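Local atomic coordinates of probable acetyltransferase (Pseudomonas aeruginosa PAO1, PDB entry 2EUI), a protein that is probably an acyltransferase of the GNAT family, transferring acyl groups other than amino-acyl groups, although its substrate is unknown. Residues K45-Y50 with F63-P68; R77-N82 with Q105-T110. One frame throughout, in Å; residues are numbered along the deposited sequence.

In the fold
Both contacts involve one mixed beta sheet, their centres about 10 Å apart. Contact 1 is the more buried, its centre about 6 Å from the centre of the chain, and pairs strands 48-53 and 60-71 edge to edge. Contact 2, its centre about 12 Å from that of the chain and partly buried, seats the end of helix 92-109 on strand 76-86. The chemistry follows: a main-chain hydrogen-bond ladder in contact 1, side chains round a tryptophan in contact 2. Strands 60-71 and 76-86 are sheet neighbours, as the probable hydrogen bond from Tyr67 N to Ile80 O, 2.7 Å, illustrates, while Tyr50 of contact 1 packs against Met106 of contact 2. Both contacts also reach the second subunit.

Contact 1: K45-Y50 with F63-P68; sequences KESVIY and FCQLYP
Val48 and Leu66 form an antiparallel hydrogen-bonded pair, with Val48 N 3.0 Å from Leu66 O and Leu66 N 2.9 Å from Val48 O. Tyr50 and Cys64 exchange a second such pair of bonds: Tyr50 N to Cys64 O is 2.8 Å, and Cys64 N to Tyr50 O is also 2.8 Å. The former is the more bent, 141° at the hydrogen. Between these two hydrogen-bonded pairs lies the non-hydrogen-bonded pair Ile49 and Gln65, their CA atoms 4.4 Å apart.

The axes of residues 48-50 and 63-68 run at 164°, nearly antiparallel, as expected for the hairpin of strands 48-53 and 60-71, inside the central sheet of the GNAT fold. The sheet continues on both flanks of the hairpin: Ile49 bonds through its backbone to Ala6, and Gln65 to Asn82 and Asp83.

Apolar packing differs between the faces. On the one carrying Val48, Tyr50, Cys64 and Leu66, Tyr50 CD2 meets Leu66 CD1 obliquely at 4.0 Å, and Val48 CG1 sits over one face of the Tyr50 ring, near its rim. Helix 92-109 covers this side, with His102 edge-to-face against Tyr50. On the other face, Gln65 CG is anti to its backbone N (chi1 -173°), and it lies 3.7 Å from Ile49 CG1.

Polar and aromatic groups gather where the 48-53 strand begins. Ser47 CB comes to the edge of the Tyr67 ring, 3.4 Å from its CD1. The Tyr67 hydroxyl bonds Ser72 of the second subunit, and Glu46 forms a salt bridge with Arg41.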
loop_
_atom_site.group_PDB
_atom_site.type_symbol
_atom_site.label_atom_id
_atom_site.label_comp_id
_atom_site.label_asym_id
_atom_site.label_seq_id
_atom_site.Cartn_x
_atom_site.Cartn_y
_atom_site.Cartn_z
ATOM N N LYS A 45 -9.875 -3.362 11.101
ATOM C CA LYS A 45 -10.334 -2.309 10.202
ATOM C C LYS A 45 -9.158 -1.729 9.429
ATOM O O LYS A 45 -8.996 -0.517 9.336
ATOM C CB LYS A 45 -11.051 -1.214 10.999
ATOM C CG LYS A 45 -12.334 -1.712 11.653
ATOM C CD LYS A 45 -13.078 -0.620 12.404
ATOM C CE LYS A 45 -12.380 -0.260 13.708
ATOM N NZ LYS A 45 -13.129 0.797 14.451
ATOM N N GLU A 46 -8.350 -2.617 8.863
ATOM C CA GLU A 46 -7.168 -2.225 8.105
ATOM C C GLU A 46 -7.411 -2.164 6.606
ATOM O O GLU A 46 -6.506 -1.853 5.832
ATOM C CB GLU A 46 -6.029 -3.203 8.375
ATOM C CG GLU A 46 -5.731 -3.415 9.838
ATOM C CD GLU A 46 -4.500 -4.248 10.027
ATOM O OE1 GLU A 46 -4.397 -5.288 9.345
ATOM O OE2 GLU A 46 -3.642 -3.865 10.852
ATOM N N SER A 47 -8.630 -2.471 6.191
ATOM C CA SER A 47 -8.965 -2.431 4.780
ATOM C C SER A 47 -10.458 -2.258 4.653
ATOM O O SER A 47 -11.193 -2.452 5.619
ATOM C CB SER A 47 -8.560 -3.728 4.090
ATOM O OG SER A 47 -9.496 -4.747 4.374
ATOM N N VAL A 48 -10.895 -1.872 3.463
ATOM C CA VAL A 48 -12.307 -1.703 3.183
ATOM C C VAL A 48 -12.621 -2.796 2.180
ATOM O O VAL A 48 -11.999 -2.867 1.121
ATOM C CB VAL A 48 -12.615 -0.331 2.540
ATOM C CG1 VAL A 48 -14.100 -0.214 2.247
ATOM C CG2 VAL A 48 -12.171 0.783 3.451
ATOM N N ILE A 49 -13.569 -3.655 2.533
ATOM C CA ILE A 49 -13.989 -4.752 1.674
ATOM C C ILE A 49 -15.441 -4.547 1.252
ATOM O O ILE A 49 -16.334 -4.513 2.092
ATOM C CB ILE A 49 -13.871 -6.099 2.422
ATOM C CG1 ILE A 49 -12.393 -6.430 2.631
ATOM C CG2 ILE A 49 -14.624 -7.210 1.667
ATOM C CD1 ILE A 49 -12.153 -7.698 3.406
ATOM N N TYR A 50 -15.680 -4.399 -0.046
ATOM C CA TYR A 50 -17.044 -4.228 -0.529
ATOM C C TYR A 50 -17.574 -5.568 -1.013
ATOM O O TYR A 50 -16.854 -6.339 -1.641
ATOM C CB TYR A 50 -17.107 -3.200 -1.664
ATOM C CG TYR A 50 -16.825 -1.787 -1.223
ATOM C CD1 TYR A 50 -17.610 -1.167 -0.250
ATOM C CD2 TYR A 50 -15.745 -1.079 -1.747
ATOM C CE1 TYR A 50 -17.321 0.123 0.196
ATOM C CE2 TYR A 50 -15.446 0.211 -1.311
ATOM C CZ TYR A 50 -16.235 0.804 -0.339
ATOM O OH TYR A 50 -15.921 2.068 0.110
ATOM N N PHE A 63 -16.637 -9.643 -4.646
ATOM C CA PHE A 63 -16.172 -8.766 -3.603
ATOM C C PHE A 63 -14.981 -7.944 -4.068
ATOM O O PHE A 63 -14.343 -8.246 -5.073
ATOM C CB PHE A 63 -15.816 -9.581 -2.360
ATOM C CG PHE A 63 -14.535 -10.327 -2.487
ATOM C CD1 PHE A 63 -13.327 -9.714 -2.185
ATOM C CD2 PHE A 63 -14.522 -11.622 -2.981
ATOM C CE1 PHE A 63 -12.127 -10.380 -2.379
ATOM C CE2 PHE A 63 -13.318 -12.295 -3.176
ATOM C CZ PHE A 63 -12.123 -11.674 -2.876
ATOM N N CYS A 64 -14.682 -6.907 -3.304
ATOM C CA CYS A 64 -13.589 -6.009 -3.623
ATOM C C CYS A 64 -12.830 -5.610 -2.344
ATOM O O CYS A 64 -13.418 -5.528 -1.268
ATOM C CB CYS A 64 -14.189 -4.784 -4.324
ATOM S SG CYS A 64 -13.090 -3.417 -4.537
ATOM N N GLN A 65 -11.523 -5.400 -2.454
ATOM C CA GLN A 65 -10.748 -4.982 -1.287
ATOM C C GLN A 65 -9.738 -3.887 -1.607
ATOM O O GLN A 65 -9.000 -3.950 -2.598
ATOM C CB GLN A 65 -10.024 -6.162 -0.616
ATOM C CG GLN A 65 -9.336 -5.788 0.701
ATOM C CD GLN A 65 -8.826 -7.004 1.477
ATOM O OE1 GLN A 65 -8.147 -7.883 0.923
ATOM N NE2 GLN A 65 -9.144 -7.052 2.767
ATOM N N LEU A 66 -9.732 -2.867 -0.760
ATOM C CA LEU A 66 -8.818 -1.760 -0.927
ATOM C C LEU A 66 -8.081 -1.566 0.379
ATOM O O LEU A 66 -8.624 -1.840 1.446
ATOM C CB LEU A 66 -9.583 -0.478 -1.278
ATOM C CG LEU A 66 -10.471 -0.461 -2.529
ATOM C CD1 LEU A 66 -11.824 -1.081 -2.233
ATOM C CD2 LEU A 66 -10.660 0.960 -2.967
ATOM N N TYR A 67 -6.833 -1.120 0.292
ATOM C CA TYR A 67 -6.042 -0.845 1.490
ATOM C C TYR A 67 -5.795 0.649 1.586
ATOM O O TYR A 67 -5.330 1.272 0.636
ATOM C CB TYR A 67 -4.700 -1.578 1.456
ATOM C CG TYR A 67 -4.830 -3.077 1.417
ATOM C CD1 TYR A 67 -5.723 -3.740 2.262
ATOM C CD2 TYR A 67 -4.076 -3.839 0.525
ATOM C CE1 TYR A 67 -5.866 -5.127 2.215
ATOM C CE2 TYR A 67 -4.210 -5.226 0.469
ATOM C CZ TYR A 67 -5.107 -5.862 1.316
ATOM O OH TYR A 67 -5.235 -7.230 1.285
ATOM N N PRO A 68 -6.109 1.245 2.742
ATOM C CA PRO A 68 -5.919 2.680 2.971
ATOM C C PRO A 68 -4.435 3.068 2.985
ATOM O O PRO A 68 -3.611 2.365 3.569
ATOM C CB PRO A 68 -6.574 2.891 4.326
ATOM C CG PRO A 68 -6.245 1.611 5.031
ATOM C CD PRO A 68 -6.564 0.578 3.974
#

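Contact 2: R77-N82 with Q105-T110; sequences RVWILN and QMARET
Trp79 and Met106 meet with the selenium of this selenomethionine over one face of the indole. SE lies 3.9 Å from the centroid of the six-membered ring and 27° off its normal, a Met-aromatic contact in its selenium form. The opposite face carries Arg77 CD, 3.6 Å above the plane and offset toward the rim, so the indole is sandwiched between a neighbour on its own strand and a residue of the helix. At the indole edge, Thr110 OG1 lies near the ring plane and accepts from Trp79 NE1 at 3.1 Å. The angle at the hydrogen is 156°, but both atoms crowd the Met106 methyl in the model, so their exact places are less sure. Ala107 CB approaches Trp79 CD1 obliquely, at 3.6 Å.

Met106 CG stands anti to its backbone N (chi1 180°); beyond CG the chain bends to bring SE over the ring, the two side chains crossing at about a right angle, though the methyl position is doubtful. Thr110 is the first residue beyond the helix; its N still bonds Met106 O, at 3.0 Å. The contact packs the last turn of helix 92-109 against strand 76-86, the first strand of the beta-alpha-beta unit completed by strand 112-120. Pro68 and Val48 also touch Trp79, continuing the packing across the sheet. Chemically, dispersion and the selenium-aromatic contact on the Met106 face join helix to strand, while the Arg77 face is packing within the strand; the indole's one polar atom, NE1, appears to be satisfied by the Thr110 hydroxyl, subject to the crowding noted.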
loop_
_atom_site.group_PDB
_atom_site.type_symbol
_atom_site.label_atom_id
_atom_site.label_comp_id
_atom_site.label_asym_id
_atom_site.label_seq_id
_atom_site.Cartn_x
_atom_site.Cartn_y
_atom_site.Cartn_z
ATOM N N ARG A 77 -4.890 11.397 1.019
ATOM C CA ARG A 77 -5.162 9.964 1.029
ATOM C C ARG A 77 -4.866 9.317 -0.328
ATOM O O ARG A 77 -4.820 9.997 -1.347
ATOM C CB ARG A 77 -6.635 9.745 1.398
ATOM C CG ARG A 77 -7.192 8.368 1.061
ATOM C CD ARG A 77 -6.801 7.343 2.098
ATOM N NE ARG A 77 -7.496 7.578 3.360
ATOM C CZ ARG A 77 -7.208 6.939 4.488
ATOM N NH1 ARG A 77 -6.236 6.040 4.500
ATOM N NH2 ARG A 77 -7.895 7.187 5.595
ATOM N N VAL A 78 -4.642 8.007 -0.310
ATOM C CA VAL A 78 -4.403 7.207 -1.507
ATOM C C VAL A 78 -5.072 5.867 -1.229
ATOM O O VAL A 78 -5.093 5.407 -0.083
ATOM C CB VAL A 78 -2.911 6.924 -1.769
ATOM C CG1 VAL A 78 -2.770 5.903 -2.895
ATOM C CG2 VAL A 78 -2.195 8.193 -2.130
ATOM N N TRP A 79 -5.628 5.242 -2.263
ATOM C CA TRP A 79 -6.278 3.956 -2.083
ATOM C C TRP A 79 -5.625 2.880 -2.930
ATOM O O TRP A 79 -5.563 2.989 -4.151
ATOM C CB TRP A 79 -7.775 4.044 -2.413
ATOM C CG TRP A 79 -8.557 4.751 -1.364
ATOM C CD1 TRP A 79 -8.999 6.041 -1.394
ATOM C CD2 TRP A 79 -8.911 4.238 -0.080
ATOM N NE1 TRP A 79 -9.596 6.369 -0.202
ATOM C CE2 TRP A 79 -9.548 5.278 0.629
ATOM C CE3 TRP A 79 -8.729 3.004 0.557
ATOM C CZ2 TRP A 79 -10.027 5.117 1.934
ATOM C CZ3 TRP A 79 -9.204 2.846 1.857
ATOM C CH2 TRP A 79 -9.835 3.899 2.530
ATOM N N ILE A 80 -5.117 1.850 -2.264
ATOM C CA ILE A 80 -4.490 0.740 -2.945
ATOM C C ILE A 80 -5.609 -0.249 -3.222
ATOM O O ILE A 80 -6.380 -0.597 -2.326
ATOM C CB ILE A 80 -3.442 0.045 -2.061
ATOM C CG1 ILE A 80 -2.367 1.039 -1.624
ATOM C CG2 ILE A 80 -2.809 -1.099 -2.817
ATOM C CD1 ILE A 80 -1.243 0.400 -0.829
ATOM N N LEU A 81 -5.710 -0.688 -4.468
ATOM C CA LEU A 81 -6.731 -1.644 -4.856
ATOM C C LEU A 81 -6.027 -2.968 -5.086
ATOM O O LEU A 81 -5.385 -3.163 -6.113
ATOM C CB LEU A 81 -7.409 -1.176 -6.140
ATOM C CG LEU A 81 -8.562 -1.989 -6.728
ATOM C CD1 LEU A 81 -9.697 -2.141 -5.708
ATOM C CD2 LEU A 81 -9.051 -1.275 -7.980
ATOM N N ASN A 82 -6.135 -3.878 -4.129
ATOM C CA ASN A 82 -5.473 -5.170 -4.261
ATOM C C ASN A 82 -6.317 -6.251 -4.921
ATOM O O ASN A 82 -5.854 -6.899 -5.861
ATOM C CB ASN A 82 -5.022 -5.687 -2.889
ATOM C CG ASN A 82 -4.428 -7.090 -2.958
ATOM O OD1 ASN A 82 -4.294 -7.775 -1.942
ATOM N ND2 ASN A 82 -4.066 -7.518 -4.161
ATOM N N GLN A 105 -16.017 5.790 -6.376
ATOM C CA GLN A 105 -16.807 6.886 -5.837
ATOM C C GLN A 105 -16.419 7.111 -4.385
ATOM O O GLN A 105 -16.525 8.223 -3.871
ATOM C CB GLN A 105 -18.304 6.583 -5.948
ATOM C CG GLN A 105 -18.798 6.422 -7.389
ATOM C CD GLN A 105 -18.867 7.741 -8.168
ATOM O OE1 GLN A 105 -19.915 8.405 -8.208
ATOM N NE2 GLN A 105 -17.749 8.123 -8.790
HETATM N N MSE A 106 -15.962 6.057 -3.717
HETATM C CA MSE A 106 -15.552 6.207 -2.327
HETATM C C MSE A 106 -14.248 6.991 -2.273
HETATM O O MSE A 106 -14.131 7.924 -1.487
HETATM C CB MSE A 106 -15.386 4.846 -1.653
HETATM C CG MSE A 106 -14.949 4.923 -0.195
HETATM SE SE MSE A 106 -13.061 4.633 0.077
HETATM C CE MSE A 106 -12.482 6.401 -0.016
ATOM N N ALA A 107 -13.277 6.623 -3.110
ATOM C CA ALA A 107 -11.993 7.322 -3.137
ATOM C C ALA A 107 -12.221 8.820 -3.338
ATOM O O ALA A 107 -11.605 9.657 -2.666
ATOM C CB ALA A 107 -11.105 6.768 -4.252
ATOM N N ARG A 108 -13.111 9.144 -4.272
ATOM C CA ARG A 108 -13.454 10.526 -4.567
ATOM C C ARG A 108 -14.031 11.140 -3.305
ATOM O O ARG A 108 -13.543 12.158 -2.824
ATOM C CB ARG A 108 -14.489 10.599 -5.697
ATOM C CG ARG A 108 -13.943 10.236 -7.072
ATOM C CD ARG A 108 -14.947 10.581 -8.163
ATOM N NE ARG A 108 -14.445 10.299 -9.512
ATOM C CZ ARG A 108 -13.392 10.899 -10.073
ATOM N NH1 ARG A 108 -12.714 11.825 -9.398
ATOM N NH2 ARG A 108 -13.022 10.582 -11.315
ATOM N N GLU A 109 -15.065 10.511 -2.759
ATOM C CA GLU A 109 -15.694 11.015 -1.549
ATOM C C GLU A 109 -14.700 11.327 -0.422
ATOM O O GLU A 109 -14.935 12.220 0.388
ATOM C CB GLU A 109 -16.730 10.008 -1.055
ATOM C CG GLU A 109 -18.005 9.966 -1.886
ATOM C CD GLU A 109 -18.946 8.843 -1.459
ATOM O OE1 GLU A 109 -19.024 8.562 -0.237
ATOM O OE2 GLU A 109 -19.612 8.257 -2.348
ATOM N N THR A 110 -13.587 10.600 -0.370
ATOM C CA THR A 110 -12.598 10.820 0.686
ATOM C C THR A 110 -11.405 11.651 0.251
ATOM O O THR A 110 -10.348 11.605 0.883
ATOM C CB THR A 110 -12.060 9.498 1.257
ATOM O OG1 THR A 110 -11.528 8.701 0.190
ATOM C CG2 THR A 110 -13.156 8.748 1.985
#